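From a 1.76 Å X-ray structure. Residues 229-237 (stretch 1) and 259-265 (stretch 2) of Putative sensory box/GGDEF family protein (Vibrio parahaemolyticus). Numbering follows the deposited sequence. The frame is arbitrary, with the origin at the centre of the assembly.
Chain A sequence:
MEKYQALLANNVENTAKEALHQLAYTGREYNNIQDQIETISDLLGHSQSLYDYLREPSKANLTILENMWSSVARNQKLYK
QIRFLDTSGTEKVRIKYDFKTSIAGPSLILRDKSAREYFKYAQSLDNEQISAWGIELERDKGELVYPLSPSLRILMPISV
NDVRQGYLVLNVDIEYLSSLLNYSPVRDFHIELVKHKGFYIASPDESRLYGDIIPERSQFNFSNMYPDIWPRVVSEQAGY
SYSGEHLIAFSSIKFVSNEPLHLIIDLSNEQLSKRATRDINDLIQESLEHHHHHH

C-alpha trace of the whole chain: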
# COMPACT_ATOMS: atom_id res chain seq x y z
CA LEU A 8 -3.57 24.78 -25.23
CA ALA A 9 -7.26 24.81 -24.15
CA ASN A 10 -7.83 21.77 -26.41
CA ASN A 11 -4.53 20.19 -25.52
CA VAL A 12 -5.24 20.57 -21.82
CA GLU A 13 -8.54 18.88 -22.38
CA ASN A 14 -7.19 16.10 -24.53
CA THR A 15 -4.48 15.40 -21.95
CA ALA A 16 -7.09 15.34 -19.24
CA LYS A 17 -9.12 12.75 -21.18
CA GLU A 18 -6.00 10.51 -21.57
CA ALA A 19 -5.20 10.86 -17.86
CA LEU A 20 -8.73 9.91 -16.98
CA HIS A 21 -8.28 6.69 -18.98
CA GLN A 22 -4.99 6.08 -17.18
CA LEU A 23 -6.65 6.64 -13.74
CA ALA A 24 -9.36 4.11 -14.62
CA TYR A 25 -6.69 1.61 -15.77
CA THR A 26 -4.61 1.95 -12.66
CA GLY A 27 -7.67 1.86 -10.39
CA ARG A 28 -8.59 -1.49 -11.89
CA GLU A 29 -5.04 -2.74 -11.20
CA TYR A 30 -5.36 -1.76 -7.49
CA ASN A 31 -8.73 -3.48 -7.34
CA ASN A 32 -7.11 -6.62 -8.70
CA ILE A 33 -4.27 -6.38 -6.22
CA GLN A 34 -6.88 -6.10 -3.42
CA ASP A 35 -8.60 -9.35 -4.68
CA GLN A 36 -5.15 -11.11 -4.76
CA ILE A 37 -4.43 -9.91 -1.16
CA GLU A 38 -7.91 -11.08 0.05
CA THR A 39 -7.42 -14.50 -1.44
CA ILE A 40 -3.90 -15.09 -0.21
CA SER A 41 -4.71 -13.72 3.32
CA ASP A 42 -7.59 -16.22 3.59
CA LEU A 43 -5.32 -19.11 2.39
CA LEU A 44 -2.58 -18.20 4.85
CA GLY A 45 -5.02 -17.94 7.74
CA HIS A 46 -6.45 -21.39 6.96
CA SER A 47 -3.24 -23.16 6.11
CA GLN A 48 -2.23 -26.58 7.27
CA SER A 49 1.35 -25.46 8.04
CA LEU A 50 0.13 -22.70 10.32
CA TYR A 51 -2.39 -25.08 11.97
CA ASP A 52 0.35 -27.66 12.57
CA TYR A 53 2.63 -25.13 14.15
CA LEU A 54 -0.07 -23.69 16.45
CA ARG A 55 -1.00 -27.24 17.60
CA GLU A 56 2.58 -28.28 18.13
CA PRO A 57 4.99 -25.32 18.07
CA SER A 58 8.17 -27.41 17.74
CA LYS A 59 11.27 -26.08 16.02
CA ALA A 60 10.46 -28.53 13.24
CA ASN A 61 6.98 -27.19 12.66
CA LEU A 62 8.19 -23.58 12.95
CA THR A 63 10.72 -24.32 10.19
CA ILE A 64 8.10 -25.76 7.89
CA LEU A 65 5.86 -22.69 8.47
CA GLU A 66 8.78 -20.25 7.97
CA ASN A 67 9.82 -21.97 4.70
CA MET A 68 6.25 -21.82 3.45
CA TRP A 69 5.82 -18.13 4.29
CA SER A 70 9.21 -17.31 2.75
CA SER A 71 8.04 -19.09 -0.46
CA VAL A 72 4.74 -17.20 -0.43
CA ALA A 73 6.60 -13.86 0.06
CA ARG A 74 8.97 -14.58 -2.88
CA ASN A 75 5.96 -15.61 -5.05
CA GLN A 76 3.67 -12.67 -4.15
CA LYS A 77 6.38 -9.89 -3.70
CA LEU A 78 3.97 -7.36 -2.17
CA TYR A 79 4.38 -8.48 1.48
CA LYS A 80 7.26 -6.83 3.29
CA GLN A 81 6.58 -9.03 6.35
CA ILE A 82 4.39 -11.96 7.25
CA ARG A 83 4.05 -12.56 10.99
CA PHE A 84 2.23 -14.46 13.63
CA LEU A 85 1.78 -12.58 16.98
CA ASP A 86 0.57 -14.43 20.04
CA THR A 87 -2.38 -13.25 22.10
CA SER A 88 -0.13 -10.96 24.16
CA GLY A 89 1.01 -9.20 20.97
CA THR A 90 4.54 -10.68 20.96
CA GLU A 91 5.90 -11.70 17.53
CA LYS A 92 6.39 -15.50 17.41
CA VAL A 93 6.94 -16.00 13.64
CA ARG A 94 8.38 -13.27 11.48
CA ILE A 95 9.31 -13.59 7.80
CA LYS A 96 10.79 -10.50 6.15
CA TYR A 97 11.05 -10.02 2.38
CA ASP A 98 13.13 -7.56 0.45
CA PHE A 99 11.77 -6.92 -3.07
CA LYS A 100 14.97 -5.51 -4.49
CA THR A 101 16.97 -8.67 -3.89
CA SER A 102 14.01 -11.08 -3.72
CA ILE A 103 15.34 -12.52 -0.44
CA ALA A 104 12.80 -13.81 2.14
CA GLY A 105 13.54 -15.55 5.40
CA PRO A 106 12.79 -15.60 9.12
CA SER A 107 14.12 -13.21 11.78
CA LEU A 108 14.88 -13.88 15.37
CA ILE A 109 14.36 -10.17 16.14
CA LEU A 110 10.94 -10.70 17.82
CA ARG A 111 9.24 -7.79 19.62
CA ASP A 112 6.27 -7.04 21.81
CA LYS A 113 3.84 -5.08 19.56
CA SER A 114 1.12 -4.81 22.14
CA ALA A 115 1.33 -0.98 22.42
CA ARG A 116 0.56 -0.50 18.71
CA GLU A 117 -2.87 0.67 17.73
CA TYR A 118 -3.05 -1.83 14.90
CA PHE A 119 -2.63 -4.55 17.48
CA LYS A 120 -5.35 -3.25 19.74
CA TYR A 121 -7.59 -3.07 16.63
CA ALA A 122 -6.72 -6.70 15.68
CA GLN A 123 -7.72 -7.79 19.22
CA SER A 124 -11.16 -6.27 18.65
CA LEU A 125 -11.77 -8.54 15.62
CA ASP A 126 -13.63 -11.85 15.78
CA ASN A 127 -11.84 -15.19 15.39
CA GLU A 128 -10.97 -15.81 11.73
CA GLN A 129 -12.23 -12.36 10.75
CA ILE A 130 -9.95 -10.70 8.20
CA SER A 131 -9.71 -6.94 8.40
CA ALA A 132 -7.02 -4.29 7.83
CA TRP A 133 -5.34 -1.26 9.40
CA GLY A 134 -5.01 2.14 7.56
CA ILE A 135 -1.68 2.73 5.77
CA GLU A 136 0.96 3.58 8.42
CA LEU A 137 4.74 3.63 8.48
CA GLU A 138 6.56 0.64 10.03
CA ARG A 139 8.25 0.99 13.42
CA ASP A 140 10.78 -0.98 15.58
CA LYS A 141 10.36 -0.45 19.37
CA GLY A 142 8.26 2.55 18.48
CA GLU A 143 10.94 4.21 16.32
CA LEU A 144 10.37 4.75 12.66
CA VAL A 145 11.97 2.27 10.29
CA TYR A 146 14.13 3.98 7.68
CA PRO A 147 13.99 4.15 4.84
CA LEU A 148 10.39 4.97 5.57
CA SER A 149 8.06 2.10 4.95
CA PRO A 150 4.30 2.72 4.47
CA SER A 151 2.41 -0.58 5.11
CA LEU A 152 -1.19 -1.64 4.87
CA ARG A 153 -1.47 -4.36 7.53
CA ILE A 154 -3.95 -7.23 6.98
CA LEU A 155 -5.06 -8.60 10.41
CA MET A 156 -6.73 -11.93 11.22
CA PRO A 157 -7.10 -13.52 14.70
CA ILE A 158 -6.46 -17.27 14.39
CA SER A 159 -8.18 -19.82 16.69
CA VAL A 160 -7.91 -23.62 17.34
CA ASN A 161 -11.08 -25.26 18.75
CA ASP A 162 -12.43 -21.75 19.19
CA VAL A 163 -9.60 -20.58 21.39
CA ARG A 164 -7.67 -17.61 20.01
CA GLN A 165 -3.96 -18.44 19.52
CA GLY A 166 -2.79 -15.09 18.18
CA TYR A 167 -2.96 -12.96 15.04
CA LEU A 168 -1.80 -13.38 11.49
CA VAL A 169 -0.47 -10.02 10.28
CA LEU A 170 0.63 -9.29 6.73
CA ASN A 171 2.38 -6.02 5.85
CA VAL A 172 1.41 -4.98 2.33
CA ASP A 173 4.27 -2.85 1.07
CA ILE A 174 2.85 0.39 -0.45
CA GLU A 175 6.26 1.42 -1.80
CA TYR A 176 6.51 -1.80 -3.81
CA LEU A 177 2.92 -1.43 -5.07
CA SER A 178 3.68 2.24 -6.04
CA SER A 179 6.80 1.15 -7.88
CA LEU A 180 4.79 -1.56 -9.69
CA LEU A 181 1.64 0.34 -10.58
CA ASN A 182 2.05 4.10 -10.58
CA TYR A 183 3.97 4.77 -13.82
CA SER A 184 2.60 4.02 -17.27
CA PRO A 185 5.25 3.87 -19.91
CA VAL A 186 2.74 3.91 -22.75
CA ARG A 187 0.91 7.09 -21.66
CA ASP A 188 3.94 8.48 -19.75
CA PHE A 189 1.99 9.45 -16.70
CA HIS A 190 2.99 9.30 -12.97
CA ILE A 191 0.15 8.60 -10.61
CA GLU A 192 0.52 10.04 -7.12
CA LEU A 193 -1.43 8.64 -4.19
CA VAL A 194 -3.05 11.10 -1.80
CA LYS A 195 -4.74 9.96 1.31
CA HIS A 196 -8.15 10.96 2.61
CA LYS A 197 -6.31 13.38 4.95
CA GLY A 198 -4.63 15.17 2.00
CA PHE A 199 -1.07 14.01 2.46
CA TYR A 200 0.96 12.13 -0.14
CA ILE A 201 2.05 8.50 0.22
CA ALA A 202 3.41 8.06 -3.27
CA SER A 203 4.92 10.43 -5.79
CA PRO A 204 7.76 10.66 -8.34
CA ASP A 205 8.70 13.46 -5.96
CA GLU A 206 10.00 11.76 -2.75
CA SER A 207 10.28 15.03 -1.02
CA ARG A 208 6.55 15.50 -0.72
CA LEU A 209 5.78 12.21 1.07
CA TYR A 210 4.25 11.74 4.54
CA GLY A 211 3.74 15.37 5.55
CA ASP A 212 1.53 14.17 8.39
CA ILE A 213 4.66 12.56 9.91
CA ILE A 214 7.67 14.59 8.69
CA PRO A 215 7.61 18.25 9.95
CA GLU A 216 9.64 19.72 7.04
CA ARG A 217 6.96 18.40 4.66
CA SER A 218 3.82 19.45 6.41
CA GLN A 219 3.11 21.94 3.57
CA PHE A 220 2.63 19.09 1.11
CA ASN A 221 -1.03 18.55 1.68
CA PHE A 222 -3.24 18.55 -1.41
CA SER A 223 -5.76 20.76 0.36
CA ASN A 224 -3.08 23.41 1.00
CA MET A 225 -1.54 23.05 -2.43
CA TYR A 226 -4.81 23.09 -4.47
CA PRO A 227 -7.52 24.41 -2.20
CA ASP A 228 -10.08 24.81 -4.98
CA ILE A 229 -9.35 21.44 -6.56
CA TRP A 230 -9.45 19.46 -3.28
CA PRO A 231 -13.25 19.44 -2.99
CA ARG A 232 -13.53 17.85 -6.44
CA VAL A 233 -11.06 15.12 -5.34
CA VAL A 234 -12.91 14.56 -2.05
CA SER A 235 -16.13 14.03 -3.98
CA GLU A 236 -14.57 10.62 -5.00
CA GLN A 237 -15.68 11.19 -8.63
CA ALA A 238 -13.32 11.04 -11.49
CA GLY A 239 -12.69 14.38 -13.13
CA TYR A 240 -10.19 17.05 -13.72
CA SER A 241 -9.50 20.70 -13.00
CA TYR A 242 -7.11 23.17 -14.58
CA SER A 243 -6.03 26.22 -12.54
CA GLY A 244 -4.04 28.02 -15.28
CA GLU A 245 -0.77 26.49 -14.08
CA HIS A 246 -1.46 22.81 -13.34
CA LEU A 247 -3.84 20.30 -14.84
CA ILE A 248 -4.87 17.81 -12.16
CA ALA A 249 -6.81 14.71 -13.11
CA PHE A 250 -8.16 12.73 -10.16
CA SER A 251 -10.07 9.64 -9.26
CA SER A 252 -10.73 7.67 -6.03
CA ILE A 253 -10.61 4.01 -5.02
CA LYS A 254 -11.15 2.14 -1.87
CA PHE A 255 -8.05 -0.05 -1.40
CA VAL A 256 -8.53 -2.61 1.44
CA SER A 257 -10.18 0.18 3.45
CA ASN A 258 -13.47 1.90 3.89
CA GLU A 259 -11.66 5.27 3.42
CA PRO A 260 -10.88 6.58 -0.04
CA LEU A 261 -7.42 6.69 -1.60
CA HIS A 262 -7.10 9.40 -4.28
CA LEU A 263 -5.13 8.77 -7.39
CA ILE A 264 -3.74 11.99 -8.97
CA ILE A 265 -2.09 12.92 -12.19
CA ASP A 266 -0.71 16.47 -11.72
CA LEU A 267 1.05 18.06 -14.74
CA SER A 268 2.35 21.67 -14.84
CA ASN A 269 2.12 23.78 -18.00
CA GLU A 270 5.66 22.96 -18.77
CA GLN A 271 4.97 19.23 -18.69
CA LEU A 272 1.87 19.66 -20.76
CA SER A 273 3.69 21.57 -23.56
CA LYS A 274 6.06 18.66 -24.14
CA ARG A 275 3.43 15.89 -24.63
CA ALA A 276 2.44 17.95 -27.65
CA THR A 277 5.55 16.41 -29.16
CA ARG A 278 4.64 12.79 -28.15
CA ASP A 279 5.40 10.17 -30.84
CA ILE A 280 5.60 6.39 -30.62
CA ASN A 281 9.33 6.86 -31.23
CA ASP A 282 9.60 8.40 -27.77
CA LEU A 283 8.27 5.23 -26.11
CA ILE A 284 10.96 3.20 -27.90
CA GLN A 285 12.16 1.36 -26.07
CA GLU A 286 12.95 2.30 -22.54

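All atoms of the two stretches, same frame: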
# COMPACT_ATOMS: atom_id res chain seq x y z
N ILE A 229 -9.24 22.74 -5.84
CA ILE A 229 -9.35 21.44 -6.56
C ILE A 229 -9.65 20.30 -5.56
O ILE A 229 -10.40 19.37 -5.89
CB ILE A 229 -8.14 21.15 -7.45
CG1 ILE A 229 -7.93 22.28 -8.52
CG2 ILE A 229 -8.25 19.77 -8.11
CD1 ILE A 229 -6.74 22.12 -9.26
N TRP A 230 -9.17 20.46 -4.35
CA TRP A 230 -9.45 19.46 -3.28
C TRP A 230 -10.89 19.00 -3.10
O TRP A 230 -11.15 17.81 -3.08
CB TRP A 230 -8.76 19.87 -1.97
CG TRP A 230 -8.92 18.96 -0.80
CD1 TRP A 230 -9.39 19.28 0.43
CD2 TRP A 230 -8.41 17.59 -0.70
NE1 TRP A 230 -9.31 18.18 1.27
CE2 TRP A 230 -8.65 17.16 0.62
CE3 TRP A 230 -7.78 16.71 -1.62
CZ2 TRP A 230 -8.35 15.86 1.07
CZ3 TRP A 230 -7.47 15.42 -1.19
CH2 TRP A 230 -7.74 15.02 0.16
N PRO A 231 -11.89 19.91 -3.06
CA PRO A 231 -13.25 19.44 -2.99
C PRO A 231 -13.68 18.50 -4.11
O PRO A 231 -14.52 17.63 -3.89
CB PRO A 231 -14.09 20.79 -3.07
CG PRO A 231 -13.16 21.78 -2.47
CD PRO A 231 -11.80 21.42 -3.13
N ARG A 232 -13.15 18.69 -5.32
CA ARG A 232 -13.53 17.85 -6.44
C ARG A 232 -12.94 16.46 -6.14
O ARG A 232 -13.55 15.44 -6.40
CB ARG A 232 -12.92 18.42 -7.74
CG ARG A 232 -13.32 20.00 -8.03
CD ARG A 232 -14.79 20.16 -8.49
NE ARG A 232 -15.06 21.62 -8.70
CZ ARG A 232 -15.23 22.54 -7.73
NH1 ARG A 232 -15.23 22.15 -6.47
NH2 ARG A 232 -15.37 23.85 -8.00
N VAL A 233 -11.71 16.44 -5.62
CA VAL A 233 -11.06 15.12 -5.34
C VAL A 233 -11.84 14.41 -4.26
O VAL A 233 -12.17 13.22 -4.40
CB VAL A 233 -9.66 15.37 -4.83
CG1 VAL A 233 -8.96 14.02 -4.44
CG2 VAL A 233 -8.84 15.93 -6.01
N VAL A 234 -12.20 15.16 -3.19
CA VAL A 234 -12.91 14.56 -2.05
C VAL A 234 -14.27 14.02 -2.42
O VAL A 234 -14.78 13.09 -1.81
CB VAL A 234 -12.96 15.63 -0.90
CG1 VAL A 234 -13.82 15.21 0.30
CG2 VAL A 234 -11.51 16.00 -0.54
N SER A 235 -14.87 14.56 -3.49
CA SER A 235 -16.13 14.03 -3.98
C SER A 235 -16.07 12.52 -4.37
O SER A 235 -17.08 11.86 -4.46
CB SER A 235 -16.60 14.85 -5.18
OG SER A 235 -16.05 14.44 -6.40
N GLU A 236 -14.85 12.05 -4.61
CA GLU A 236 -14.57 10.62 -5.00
C GLU A 236 -15.05 10.34 -6.43
O GLU A 236 -14.95 9.21 -6.88
CB GLU A 236 -15.17 9.64 -4.03
CG GLU A 236 -14.57 9.76 -2.66
CD GLU A 236 -15.15 8.80 -1.68
OE1 GLU A 236 -15.53 7.73 -2.10
OE2 GLU A 236 -15.18 9.10 -0.49
N GLN A 237 -15.41 11.37 -7.18
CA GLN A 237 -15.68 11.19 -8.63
C GLN A 237 -14.45 11.35 -9.44
O GLN A 237 -13.50 11.99 -9.05
CB GLN A 237 -16.70 12.25 -9.11
CG GLN A 237 -17.86 12.25 -8.22
CD GLN A 237 -18.36 10.85 -7.82
OE1 GLN A 237 -18.25 10.43 -6.65
NE2 GLN A 237 -18.94 10.12 -8.78
N GLU A 259 -11.96 3.88 3.72
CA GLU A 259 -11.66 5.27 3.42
C GLU A 259 -11.16 5.34 1.98
O GLU A 259 -10.48 4.40 1.49
CB GLU A 259 -10.49 5.65 4.35
CG GLU A 259 -9.96 7.03 4.32
CD GLU A 259 -8.96 7.20 5.51
OE1 GLU A 259 -7.71 7.26 5.26
OE2 GLU A 259 -9.46 7.22 6.66
N PRO A 260 -11.39 6.46 1.31
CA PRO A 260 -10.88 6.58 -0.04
C PRO A 260 -9.38 6.84 -0.11
O PRO A 260 -8.79 7.44 0.80
CB PRO A 260 -11.64 7.80 -0.62
CG PRO A 260 -11.94 8.60 0.58
CD PRO A 260 -12.21 7.64 1.72
N LEU A 261 -8.80 6.41 -1.23
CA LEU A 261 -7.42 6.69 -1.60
C LEU A 261 -7.54 7.44 -2.92
O LEU A 261 -8.25 6.99 -3.82
CB LEU A 261 -6.63 5.39 -1.86
CG LEU A 261 -5.16 5.66 -2.21
CD1 LEU A 261 -4.37 6.36 -1.09
CD2 LEU A 261 -4.55 4.23 -2.42
N HIS A 262 -6.89 8.58 -3.02
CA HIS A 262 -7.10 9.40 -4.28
C HIS A 262 -5.93 9.24 -5.18
O HIS A 262 -4.78 9.32 -4.76
CB HIS A 262 -7.25 10.88 -3.87
CG HIS A 262 -8.32 11.10 -2.85
ND1 HIS A 262 -9.66 10.87 -3.13
CD2 HIS A 262 -8.28 11.56 -1.57
CE1 HIS A 262 -10.40 11.17 -2.07
NE2 HIS A 262 -9.59 11.61 -1.11
N LEU A 263 -6.20 8.97 -6.46
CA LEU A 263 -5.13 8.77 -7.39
C LEU A 263 -5.10 10.09 -8.21
O LEU A 263 -6.14 10.54 -8.69
CB LEU A 263 -5.45 7.62 -8.37
CG LEU A 263 -5.22 6.19 -7.83
CD1 LEU A 263 -5.86 5.96 -6.46
CD2 LEU A 263 -5.86 5.23 -8.89
N ILE A 264 -3.92 10.63 -8.36
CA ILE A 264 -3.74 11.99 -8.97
C ILE A 264 -2.75 11.96 -10.06
O ILE A 264 -1.66 11.39 -9.92
CB ILE A 264 -3.25 12.93 -7.90
CG1 ILE A 264 -4.22 12.99 -6.69
CG2 ILE A 264 -2.90 14.37 -8.45
CD1 ILE A 264 -5.56 13.52 -6.97
N ILE A 265 -3.07 12.65 -11.18
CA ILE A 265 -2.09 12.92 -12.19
C ILE A 265 -2.05 14.46 -12.23
O ILE A 265 -3.06 15.07 -12.50
CB ILE A 265 -2.47 12.34 -13.56
CG1 ILE A 265 -2.38 10.82 -13.46
CG2 ILE A 265 -1.47 12.81 -14.68
CD1 ILE A 265 -2.85 10.07 -14.65

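The contact between the short helix around 230-234 and the strand that runs through 260-265 is small, burying 256 Å² summed over both sides, and it is organised around one side chain, His 262. The helix and strand axes come no nearer than 10.1 Å, with 127° between their N-to-C directions, so side chains must span the gap. No hydrogen bond crosses it; the evidence is of packing.

His 262 carries the largest covered area, 79 Å², and its CA-to-CB bond points toward the helix. With chi1 at -55° (m) and chi2 at -65°, the imidazole lies beneath Val 233. The CG1 of Val 233 is 3.4 Å from CG of His 262 and 3.6 Å from the ring centroid, only 22° off the ring normal, which places the methyl over one face as a CH-pi contact. Val 233 also points toward the strand, and CA of Val 233 is 7.0 Å from CA of His 262. Its t rotamer (chi1 177°) sets CG1 over the imidazole; CG2 of Val 233 is 4.2 Å from CD1 of Ile 264, and CG1 of Val 233 is almost as near to that same CD1, at 4.3 Å. Ile 264 leaves its backbone sideways to the helix; its m, m conformation (chi1 -58°, chi2 -64°) brings CD1 nearer and makes that apolar contact possible.

Trp 230 likewise starts sideways, but chi1 of -179° (t) and chi2 of -125° carry the far end of the indole to the histidine, with CH2 of Trp 230 3.9 Å from CD2 of His 262. The six-membered ring and the imidazole have centroids 5.5 Å apart and planes at 83°, an oblique aromatic pair. Val 234, whose side chain points away, contributes through its backbone: CA of Val 234 lies 4.2 Å from CE1 of His 262.

Glu 236 follows the helix with positive phi (71°), the first residue to leave helical geometry, while N of Glu 236 still donates to O of Val 233 at 2.9 Å. Its CA-to-CB bond is sideways, yet chi1 of -63° (m) and chi2 of 180° (t) bring the end of the side chain nearer the strand. CG of Glu 236 comes within 4.4 Å of CE1 of His 262, near the ring plane at its edge, and OE2 of Glu 236 packs 3.4 Å from CG of Pro 260, whose ring is C-gamma endo. The carboxylate OE1 and the imidazole ND1 are both hydrogen-bonded elsewhere in the structure.

Ser 235 points away from the strand and bonds within its own stretch instead: at chi1 85° (p), OG of Ser 235 donates to O of Arg 232 at 2.7 Å and accepts from N of Gln 237 at 3.2 Å (163°).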